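Local coordinates for geranylgeranyl pyrophosphate synthase (Corynebacterium glutamicum, PDB 3Q2Q), which probably catalyses the stepwise elongation of isoprenoid diphosphates, adding isopentenyl units to an allylic diphosphate with magnesium as cofactor, at residues His108-Tyr113 and Asp144-His149; Asn194-Lys199 and Val232-Gln237; Asp244-Thr249 and Thr266-Tyr271. All coordinates share one frame; numbering follows the deposited sequence. Where two conformers were deposited one is given.

Contact 1: residues His108-Tyr113 and Asp144-His149; sequences HLATLY and DILLAH. With DMA (dimethylallyl diphosphate), chain B.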
loop_
_atom_site.group_PDB
_atom_site.type_symbol
_atom_site.label_atom_id
_atom_site.label_comp_id
_atom_site.label_asym_id
_atom_site.label_seq_id
_atom_site.Cartn_x
_atom_site.Cartn_y
_atom_site.Cartn_z
ATOM N N HIS A 108 1.533 10.889 -2.239
ATOM C CA HIS A 108 0.472 11.743 -1.736
ATOM C C HIS A 108 -0.910 11.272 -2.190
ATOM O O HIS A 108 -1.841 11.185 -1.376
ATOM C CB HIS A 108 0.737 13.210 -2.158
ATOM C CG HIS A 108 -0.407 14.141 -1.902
ATOM N ND1 HIS A 108 -0.950 14.327 -0.646
ATOM C CD2 HIS A 108 -1.106 14.945 -2.740
ATOM C CE1 HIS A 108 -1.937 15.203 -0.722
ATOM N NE2 HIS A 108 -2.054 15.592 -1.982
ATOM N N LEU A 109 -1.060 10.972 -3.477
ATOM C CA LEU A 109 -2.353 10.544 -4.005
ATOM C C LEU A 109 -2.776 9.186 -3.437
ATOM O O LEU A 109 -3.939 8.973 -3.135
ATOM C CB LEU A 109 -2.358 10.528 -5.547
ATOM C CG LEU A 109 -2.153 11.909 -6.200
ATOM C CD1 LEU A 109 -2.045 11.778 -7.723
ATOM C CD2 LEU A 109 -3.280 12.899 -5.811
ATOM N N ALA A 110 -1.824 8.269 -3.297
ATOM C CA ALA A 110 -2.118 6.940 -2.752
ATOM C C ALA A 110 -2.727 7.053 -1.347
ATOM O O ALA A 110 -3.740 6.417 -1.032
ATOM C CB ALA A 110 -0.819 6.063 -2.732
ATOM N N THR A 111 -2.118 7.883 -0.512
ATOM C CA THR A 111 -2.569 8.074 0.876
ATOM C C THR A 111 -3.946 8.717 0.966
ATOM O O THR A 111 -4.760 8.342 1.809
ATOM C CB THR A 111 -1.554 8.894 1.715
ATOM O OG1 THR A 111 -1.470 10.240 1.222
ATOM C CG2 THR A 111 -0.204 8.249 1.681
ATOM N N LEU A 112 -4.218 9.672 0.089
ATOM C CA LEU A 112 -5.569 10.202 -0.031
ATOM C C LEU A 112 -6.579 9.101 -0.320
ATOM O O LEU A 112 -7.663 9.087 0.250
ATOM C CB LEU A 112 -5.660 11.275 -1.132
ATOM C CG LEU A 112 -5.114 12.662 -0.793
ATOM C CD1 LEU A 112 -5.278 13.594 -1.997
ATOM C CD2 LEU A 112 -5.788 13.261 0.440
ATOM N N TYR A 113 -6.243 8.187 -1.223
ATOM C CA TYR A 113 -7.170 7.116 -1.560
ATOM C C TYR A 113 -7.452 6.264 -0.336
ATOM O O TYR A 113 -8.608 5.925 -0.046
ATOM C CB TYR A 113 -6.609 6.242 -2.674
ATOM C CG TYR A 113 -6.845 6.779 -4.051
ATOM C CD1 TYR A 113 -8.134 7.035 -4.502
ATOM C CD2 TYR A 113 -5.787 7.001 -4.922
ATOM C CE1 TYR A 113 -8.360 7.518 -5.775
ATOM C CE2 TYR A 113 -5.996 7.488 -6.195
ATOM C CZ TYR A 113 -7.287 7.743 -6.619
ATOM O OH TYR A 113 -7.512 8.225 -7.890
ATOM N N ASP A 144 -3.024 1.172 -3.784
ATOM C CA ASP A 144 -1.972 0.150 -3.907
ATOM C C ASP A 144 -1.268 0.144 -5.282
ATOM O O ASP A 144 -0.043 -0.001 -5.359
ATOM C CB ASP A 144 -2.556 -1.235 -3.628
ATOM C CG ASP A 144 -2.876 -1.461 -2.141
ATOM O OD1 ASP A 144 -2.628 -0.558 -1.305
ATOM O OD2 ASP A 144 -3.371 -2.566 -1.806
ATOM N N ILE A 145 -2.018 0.300 -6.374
ATOM C CA ILE A 145 -1.373 0.264 -7.673
ATOM C C ILE A 145 -0.507 1.511 -7.790
ATOM O O ILE A 145 0.585 1.466 -8.389
ATOM C CB ILE A 145 -2.363 0.149 -8.883
ATOM C CG1 ILE A 145 -1.603 -0.239 -10.154
ATOM C CG2 ILE A 145 -3.106 1.478 -9.145
ATOM C CD1 ILE A 145 -0.988 -1.651 -10.124
ATOM N N LEU A 146 -0.970 2.613 -7.208
ATOM C CA LEU A 146 -0.152 3.837 -7.167
ATOM C C LEU A 146 1.199 3.604 -6.465
ATOM O O LEU A 146 2.241 4.056 -6.943
ATOM C CB LEU A 146 -0.913 5.022 -6.547
ATOM C CG LEU A 146 -1.524 5.999 -7.576
ATOM C CD1 LEU A 146 -2.500 5.319 -8.526
ATOM C CD2 LEU A 146 -2.179 7.165 -6.851
ATOM N N LEU A 147 1.189 2.896 -5.343
ATOM C CA LEU A 147 2.437 2.574 -4.636
ATOM C C LEU A 147 3.320 1.692 -5.493
ATOM O O LEU A 147 4.536 1.852 -5.483
ATOM C CB LEU A 147 2.171 1.896 -3.274
ATOM C CG LEU A 147 1.331 2.787 -2.331
ATOM C CD1 LEU A 147 0.736 2.002 -1.166
ATOM C CD2 LEU A 147 2.114 3.999 -1.800
ATOM N N ALA A 148 2.726 0.756 -6.235
ATOM C CA ALA A 148 3.500 -0.047 -7.170
ATOM C C ALA A 148 4.157 0.844 -8.234
ATOM O O ALA A 148 5.324 0.680 -8.541
ATOM C CB ALA A 148 2.631 -1.116 -7.839
ATOM N N HIS A 149 3.403 1.781 -8.800
ATOM C CA HIS A 149 3.988 2.720 -9.769
ATOM C C HIS A 149 5.148 3.500 -9.135
ATOM O O HIS A 149 6.214 3.623 -9.732
ATOM C CB HIS A 149 2.958 3.754 -10.219
ATOM C CG HIS A 149 1.822 3.188 -11.008
ATOM N ND1 HIS A 149 1.985 2.177 -11.922
ATOM C CD2 HIS A 149 0.515 3.540 -11.065
ATOM C CE1 HIS A 149 0.821 1.895 -12.481
ATOM N NE2 HIS A 149 -0.088 2.711 -11.977
HETATM C C1 DMA B . -5.817 13.549 4.080
HETATM O O1 DMA B . -5.711 13.783 5.483
HETATM C C2 DMA B . -4.973 12.352 3.716
HETATM C C3 DMA B . -3.725 12.238 4.187
HETATM C C4 DMA B . -2.899 11.044 3.823
HETATM C C5 DMA B . -3.156 13.307 5.089
HETATM P PA DMA B . -6.763 14.748 6.229
HETATM O O1A DMA B . -7.749 13.885 6.979
HETATM O O2A DMA B . -6.001 15.845 6.941
HETATM O O3A DMA B . -7.558 15.402 4.997
HETATM P PB DMA B . -9.151 15.578 5.114
HETATM O O1B DMA B . -9.505 16.296 3.834
HETATM O O2B DMA B . -9.307 16.398 6.373
HETATM O O3B DMA B . -9.679 14.163 5.220
#

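Contact 2: residues Asn194-Lys199 and Val232-Gln237; sequences NVIREK and VGMIFQ. With DMA (dimethylallyl diphosphate), chain B.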
loop_
_atom_site.group_PDB
_atom_site.type_symbol
_atom_site.label_atom_id
_atom_site.label_comp_id
_atom_site.label_asym_id
_atom_site.label_seq_id
_atom_site.Cartn_x
_atom_site.Cartn_y
_atom_site.Cartn_z
ATOM N N ASN A 194 1.888 15.472 16.896
ATOM C CA ASN A 194 2.450 14.248 16.317
ATOM C C ASN A 194 1.702 13.823 15.078
ATOM O O ASN A 194 2.302 13.417 14.085
ATOM C CB ASN A 194 2.408 13.093 17.331
ATOM C CG ASN A 194 3.441 13.237 18.423
ATOM O OD1 ASN A 194 4.422 13.940 18.257
ATOM N ND2 ASN A 194 3.225 12.555 19.549
ATOM N N VAL A 195 0.370 13.900 15.139
ATOM C CA VAL A 195 -0.431 13.534 14.009
ATOM C C VAL A 195 -0.089 14.372 12.780
ATOM O O VAL A 195 -0.005 13.835 11.682
ATOM C CB VAL A 195 -1.924 13.696 14.281
ATOM C CG1 VAL A 195 -2.668 13.579 12.977
ATOM C CG2 VAL A 195 -2.413 12.616 15.288
ATOM N N ILE A 196 0.072 15.681 12.963
ATOM C CA ILE A 196 0.365 16.565 11.829
ATOM C C ILE A 196 1.786 16.368 11.313
ATOM O O ILE A 196 2.000 16.302 10.111
ATOM C CB ILE A 196 0.188 18.058 12.178
ATOM C CG1 ILE A 196 -1.264 18.349 12.536
ATOM C CG2 ILE A 196 0.618 18.951 10.993
ATOM C CD1 ILE A 196 -1.442 19.766 13.019
ATOM N N ARG A 197 2.749 16.284 12.219
ATOM C CA ARG A 197 4.127 16.042 11.804
ATOM C C ARG A 197 4.231 14.799 10.912
ATOM O O ARG A 197 4.976 14.773 9.904
ATOM C CB ARG A 197 5.035 15.894 13.024
ATOM C CG ARG A 197 6.479 15.515 12.653
ATOM C CD ARG A 197 7.355 15.312 13.909
ATOM N NE ARG A 197 6.699 14.404 14.849
ATOM C CZ ARG A 197 6.772 13.076 14.797
ATOM N NH1 ARG A 197 7.499 12.473 13.857
ATOM N NH2 ARG A 197 6.114 12.349 15.692
ATOM N N GLU A 198 3.495 13.760 11.290
ATOM C CA GLU A 198 3.549 12.471 10.592
ATOM C C GLU A 198 2.665 12.393 9.357
ATOM O O GLU A 198 3.117 11.959 8.293
ATOM C CB GLU A 198 3.196 11.316 11.557
ATOM C CG GLU A 198 4.279 11.084 12.626
ATOM C CD GLU A 198 3.801 10.239 13.787
ATOM O OE1 GLU A 198 2.599 9.956 13.840
ATOM O OE2 GLU A 198 4.620 9.870 14.660
ATOM N N LYS A 199 1.403 12.803 9.490
ATOM C CA LYS A 199 0.457 12.714 8.385
ATOM C C LYS A 199 0.767 13.708 7.290
ATOM O O LYS A 199 0.474 13.452 6.127
ATOM C CB LYS A 199 -0.973 13.026 8.846
ATOM C CG LYS A 199 -1.825 11.841 9.195
ATOM C CD LYS A 199 -3.281 12.266 9.375
ATOM C CE LYS A 199 -4.035 12.283 8.051
ATOM N NZ LYS A 199 -5.505 12.483 8.255
ATOM N N VAL A 232 7.284 23.953 7.484
ATOM C CA VAL A 232 6.221 24.457 6.623
ATOM C C VAL A 232 4.935 23.607 6.668
ATOM O O VAL A 232 3.817 24.143 6.693
ATOM C CB VAL A 232 6.752 24.645 5.179
ATOM C CG1 VAL A 232 5.776 24.124 4.152
ATOM C CG2 VAL A 232 7.077 26.101 4.954
ATOM N N GLY A 233 5.089 22.290 6.717
ATOM C CA GLY A 233 3.930 21.409 6.871
ATOM C C GLY A 233 3.151 21.720 8.141
ATOM O O GLY A 233 1.913 21.679 8.138
ATOM N N MET A 234 3.863 21.984 9.242
ATOM C CA MET A 234 3.207 22.328 10.510
ATOM C C MET A 234 2.488 23.669 10.374
ATOM O O MET A 234 1.352 23.819 10.778
ATOM C CB MET A 234 4.208 22.363 11.682
ATOM C CG MET A 234 4.962 21.028 11.946
ATOM S SD MET A 234 3.875 19.675 12.513
ATOM C CE MET A 234 2.760 20.633 13.610
ATOM N N ILE A 235 3.158 24.645 9.775
ATOM C CA ILE A 235 2.556 25.952 9.573
ATOM C C ILE A 235 1.262 25.851 8.761
ATOM O O ILE A 235 0.232 26.389 9.172
ATOM C CB ILE A 235 3.556 26.903 8.891
ATOM C CG1 ILE A 235 4.773 27.137 9.809
ATOM C CG2 ILE A 235 2.896 28.234 8.500
ATOM C CD1 ILE A 235 5.892 27.975 9.140
ATOM N N PHE A 236 1.290 25.152 7.625
ATOM C CA PHE A 236 0.097 25.091 6.770
ATOM C C PHE A 236 -1.098 24.514 7.532
ATOM O O PHE A 236 -2.219 24.995 7.430
ATOM C CB PHE A 236 0.340 24.218 5.523
ATOM C CG PHE A 236 1.233 24.855 4.481
ATOM C CD1 PHE A 236 1.440 26.223 4.453
ATOM C CD2 PHE A 236 1.867 24.070 3.526
ATOM C CE1 PHE A 236 2.266 26.802 3.489
ATOM C CE2 PHE A 236 2.688 24.644 2.559
ATOM C CZ PHE A 236 2.882 26.015 2.543
ATOM N N GLN A 237 -0.865 23.432 8.261
ATOM C CA GLN A 237 -1.999 22.756 8.909
ATOM C C GLN A 237 -2.559 23.568 10.083
ATOM O O GLN A 237 -3.782 23.600 10.309
ATOM C CB GLN A 237 -1.566 21.393 9.442
ATOM C CG GLN A 237 -2.751 20.624 10.031
ATOM C CD GLN A 237 -3.807 20.350 8.972
ATOM O OE1 GLN A 237 -3.551 19.625 8.016
ATOM N NE2 GLN A 237 -4.987 20.951 9.122
HETATM C C1 DMA B . -5.817 13.549 4.080
HETATM O O1 DMA B . -5.711 13.783 5.483
HETATM C C2 DMA B . -4.973 12.352 3.716
HETATM C C3 DMA B . -3.725 12.238 4.187
HETATM C C4 DMA B . -2.899 11.044 3.823
HETATM C C5 DMA B . -3.156 13.307 5.089
HETATM P PA DMA B . -6.763 14.748 6.229
HETATM O O1A DMA B . -7.749 13.885 6.979
HETATM O O2A DMA B . -6.001 15.845 6.941
HETATM O O3A DMA B . -7.558 15.402 4.997
HETATM P PB DMA B . -9.151 15.578 5.114
HETATM O O1B DMA B . -9.505 16.296 3.834
HETATM O O2B DMA B . -9.307 16.398 6.373
HETATM O O3B DMA B . -9.679 14.163 5.220
#

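Contact 3: residues Asp244-Thr249 and Thr266-Tyr271; sequences DIFSET and TLPVLY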
loop_
_atom_site.group_PDB
_atom_site.type_symbol
_atom_site.label_atom_id
_atom_site.label_comp_id
_atom_site.label_asym_id
_atom_site.label_seq_id
_atom_site.Cartn_x
_atom_site.Cartn_y
_atom_site.Cartn_z
ATOM N N ASP A 244 -10.311 27.556 10.078
ATOM C CA ASP A 244 -11.536 26.778 10.200
ATOM C C ASP A 244 -12.406 27.259 11.362
ATOM O O ASP A 244 -13.636 27.162 11.317
ATOM C CB ASP A 244 -11.249 25.283 10.358
ATOM C CG ASP A 244 -12.527 24.450 10.383
ATOM O OD1 ASP A 244 -13.233 24.414 9.350
ATOM O OD2 ASP A 244 -12.833 23.835 11.431
ATOM N N ILE A 245 -11.774 27.774 12.406
ATOM C CA ILE A 245 -12.507 28.177 13.596
ATOM C C ILE A 245 -12.835 29.665 13.623
ATOM O O ILE A 245 -13.941 30.054 13.996
ATOM C CB ILE A 245 -11.725 27.818 14.869
ATOM C CG1 ILE A 245 -11.532 26.305 14.953
ATOM C CG2 ILE A 245 -12.443 28.360 16.107
ATOM C CD1 ILE A 245 -10.323 25.880 15.762
ATOM N N PHE A 246 -11.876 30.496 13.232
ATOM C CA PHE A 246 -12.021 31.940 13.434
ATOM C C PHE A 246 -12.360 32.787 12.207
ATOM O O PHE A 246 -12.609 33.985 12.337
ATOM C CB PHE A 246 -10.783 32.494 14.160
ATOM C CG PHE A 246 -10.518 31.833 15.479
ATOM C CD1 PHE A 246 -9.666 30.743 15.563
ATOM C CD2 PHE A 246 -11.124 32.293 16.640
ATOM C CE1 PHE A 246 -9.428 30.116 16.779
ATOM C CE2 PHE A 246 -10.881 31.674 17.870
ATOM C CZ PHE A 246 -10.037 30.586 17.938
ATOM N N SER A 247 -12.381 32.213 11.032
ATOM C CA SER A 247 -12.740 33.000 9.872
ATOM C C SER A 247 -14.192 32.857 9.479
ATOM O O SER A 247 -14.882 31.984 9.962
ATOM C CB SER A 247 -11.816 32.730 8.701
ATOM O OG SER A 247 -10.557 33.291 8.961
ATOM N N GLU A 248 -14.667 33.741 8.617
ATOM C CA GLU A 248 -16.059 33.689 8.181
ATOM C C GLU A 248 -16.299 33.147 6.760
ATOM O O GLU A 248 -16.780 32.035 6.586
ATOM C CB GLU A 248 -16.647 35.091 8.285
ATOM C CG GLU A 248 -15.788 36.059 9.091
ATOM C CD GLU A 248 -14.529 36.511 8.349
ATOM O OE1 GLU A 248 -14.636 37.019 7.213
ATOM O OE2 GLU A 248 -13.426 36.373 8.909
ATOM N N THR A 249 -15.956 33.942 5.753
ATOM C CA THR A 249 -16.219 33.619 4.352
ATOM C C THR A 249 -14.950 33.733 3.554
ATOM O O THR A 249 -14.020 34.408 3.965
ATOM C CB THR A 249 -17.221 34.588 3.706
ATOM O OG1 THR A 249 -16.956 35.934 4.137
ATOM C CG2 THR A 249 -18.635 34.203 4.056
ATOM N N THR A 266 -8.910 20.849 17.154
ATOM C CA THR A 266 -7.564 21.240 16.725
ATOM C C THR A 266 -6.864 22.156 17.756
ATOM O O THR A 266 -7.400 22.425 18.824
ATOM C CB THR A 266 -7.659 21.936 15.372
ATOM O OG1 THR A 266 -8.521 23.060 15.513
ATOM C CG2 THR A 266 -8.316 20.997 14.350
ATOM N N LEU A 267 -5.659 22.616 17.444
ATOM C CA LEU A 267 -4.837 23.365 18.396
ATOM C C LEU A 267 -5.529 24.489 19.183
ATOM O O LEU A 267 -5.384 24.575 20.383
ATOM C CB LEU A 267 -3.611 23.948 17.693
ATOM C CG LEU A 267 -2.410 24.120 18.605
ATOM C CD1 LEU A 267 -2.270 22.902 19.527
ATOM C CD2 LEU A 267 -1.161 24.286 17.753
ATOM N N PRO A 268 -6.228 25.389 18.498
ATOM C CA PRO A 268 -6.813 26.503 19.268
ATOM C C PRO A 268 -7.827 26.006 20.300
ATOM O O PRO A 268 -7.932 26.576 21.383
ATOM C CB PRO A 268 -7.496 27.355 18.194
ATOM C CG PRO A 268 -6.811 26.967 16.904
ATOM C CD PRO A 268 -6.475 25.505 17.058
ATOM N N VAL A 269 -8.554 24.943 19.962
ATOM C CA VAL A 269 -9.561 24.370 20.853
ATOM C C VAL A 269 -8.881 23.673 22.022
ATOM O O VAL A 269 -9.319 23.783 23.181
ATOM C CB VAL A 269 -10.452 23.346 20.111
ATOM C CG1 VAL A 269 -11.537 22.799 21.043
ATOM C CG2 VAL A 269 -11.098 23.968 18.873
ATOM N N LEU A 270 -7.797 22.962 21.722
ATOM C CA LEU A 270 -7.051 22.240 22.752
ATOM C C LEU A 270 -6.431 23.219 23.756
ATOM O O LEU A 270 -6.450 22.985 24.951
ATOM C CB LEU A 270 -5.956 21.346 22.127
ATOM C CG LEU A 270 -6.464 20.231 21.200
ATOM C CD1 LEU A 270 -5.285 19.402 20.615
ATOM C CD2 LEU A 270 -7.447 19.331 21.970
ATOM N N TYR A 271 -5.857 24.312 23.265
ATOM C CA TYR A 271 -5.366 25.342 24.165
ATOM C C TYR A 271 -6.458 25.959 25.040
ATOM O O TYR A 271 -6.256 26.153 26.238
ATOM C CB TYR A 271 -4.669 26.438 23.377
ATOM C CG TYR A 271 -3.236 26.106 23.010
ATOM C CD1 TYR A 271 -2.311 25.738 23.975
ATOM C CD2 TYR A 271 -2.814 26.173 21.698
ATOM C CE1 TYR A 271 -1.004 25.443 23.632
ATOM C CE2 TYR A 271 -1.514 25.892 21.347
ATOM C CZ TYR A 271 -0.614 25.525 22.306
ATOM O OH TYR A 271 0.680 25.253 21.922
#

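Contact 1: residues His108-Tyr113 and Asp144-His149
The phenol ring of Tyr113 presents its edge to Leu146: the methyl CD2 of Leu146 lies in the ring plane, 3.9 Å from Tyr113 CE2, and the two side chains cross at about a right angle. The same methyl reaches past the ring edge to Leu109, where Leu146 CD2 and Leu109 CB are 3.6 Å apart, and it also lies against the backbone N of Ala110. Leu147 meets the partner helix a little further round, its CD2 resting 3.7 Å from Ala110 CB. Its CG lies anti to the carbonyl carbon (chi1 -59°), a setting that turns the end of the side chain back toward Ala110.

The small side chain of Ala110 is consistent with the close approach of the backbones, its CA and that of Leu146 being 5.7 Å apart. The helix axes, nearly antiparallel at 164°, come within 8.6 Å. On the flank of helix 95-119 turned from this interface, the hydroxyl of Thr111 folds back on its own helix and donates to His108 O, OG1 to O 2.8 Å, with the donor tilted from the carbonyl plane. That oxygen also accepts from Leu112 N on the same face. Thr111 and Leu112 line the hydrocarbon end of the ligand, where Leu112 CD2 lies 3.5 Å from DMA C2.

Leu69 of helix 60-69 also packs on Tyr113, while Asp144 bonds to His114 of the second subunit. The all-helical bundle of the polyprenyl synthases is recognisable here: helix 95-119, backed by helix 133-157, leads from the allylic tail to a DDxxD motif, whose Asp115 and Asp119 bind calcium.

Contact 2: residues Asn194-Lys199 and Val232-Gln237
Ile196 and Gln237 are brought together by two complementary side-chain settings. Ile196 places CG1 anti to its carbonyl carbon (chi1 -63°) and extends CD1 toward the neighbouring helix, whereas Gln237 directs CG opposite its own backbone N (chi1 -176°) and then bends at chi2. The result is a close approach of 3.4 Å between Ile196 CD1 and Gln237 CG, with the other isoleucine branch, CG2, 3.6 Å from Gln237 CB. The thioether of Met234 is folded back over the Ile196-Arg197 turn: SD is 3.7 Å from Ile196 CG2 and 3.6 Å from Arg197 N.

The helix axes run at 121° to each other and stay 9.3 Å apart at their closest. Arg197 leads its guanidinium away from this interface to a salt bridge with Glu198, NH2 to OE2 3.1 Å, and Arg178 is a second partner of that carboxylate.

Lys199, on another side of helix 194-199, reaches the ligand: NZ donates to DMA O1 at 3.1 Å and, more weakly, to O1A, while also pairing with Glu179. The amide of Gln237 bonds to Asp241 through NE2. Aliphatic and thioether packing therefore joins the helices, and the polar ends are directed past it; the bonds from Lys199 to O1 and O1A would be expected to hold the diphosphate at the end that carries the allylic C-O bond.

Contact 3: residues Asp244-Thr249 and Thr266-Tyr271
The CD1 methyl of Ile245 meets Val269 and Pro268 in aliphatic packing. Ile245 has two conformers, and in one of them CD1 sits 3.7 Å from Val269 CG2 and 3.8 Å from Pro268 CG; its packing is therefore less certain than that of Phe246. With CG1 anti to the carbonyl carbon (chi1 -62°), this conformer extends the methyl toward the first turn of helix 267-272. Leu304 packs on both Ile245 and Val269.

The aromatic component is Phe246. Its ring meets the proline edge-on: Pro268 CB lies in the ring plane, 3.7 Å from Phe246 CE1. In the same Ile245 conformer, CG2 covers one ring face over the centre.

The joined elements are the C-terminal end of helix 219-246, which leaves helical geometry at Ser247, and the start of helix 267-272. Asp244 is probably the last aspartate of the second aspartate-rich motif of this family.

The polar group at the interface is Thr266. It occupies the N-cap position, yet its OG1 makes no capping bond and, in that conformer, lies 3.4 Å from Ile245 CD1. The carboxylate of Asp244 serves the chain beyond the helix, where OD2 accepts from the backbone N of Asp259.

Contacts 1 and 2 both reach the dimethylallyl diphosphate: residues 108-113 line its hydrocarbon end, while 194-199 supply the lysine at its phosphate. Their centres are 20 Å apart and their nearest atoms about 6 Å, without touching. Contacts 2 and 3 share helix 219-246, with centres 16 Å apart; the side chain of Gln237 in contact 2 lies about 5 Å from a bound calcium ion, and the side chain of Thr266 in contact 3 about 9 Å from the ligand. Contacts 1 and 3 stand on opposite sides of the chain's centre, 31 Å between centres. The ligand pocket thus lies against contacts 1 and 2, with contact 3 packing the far end of the shared helix.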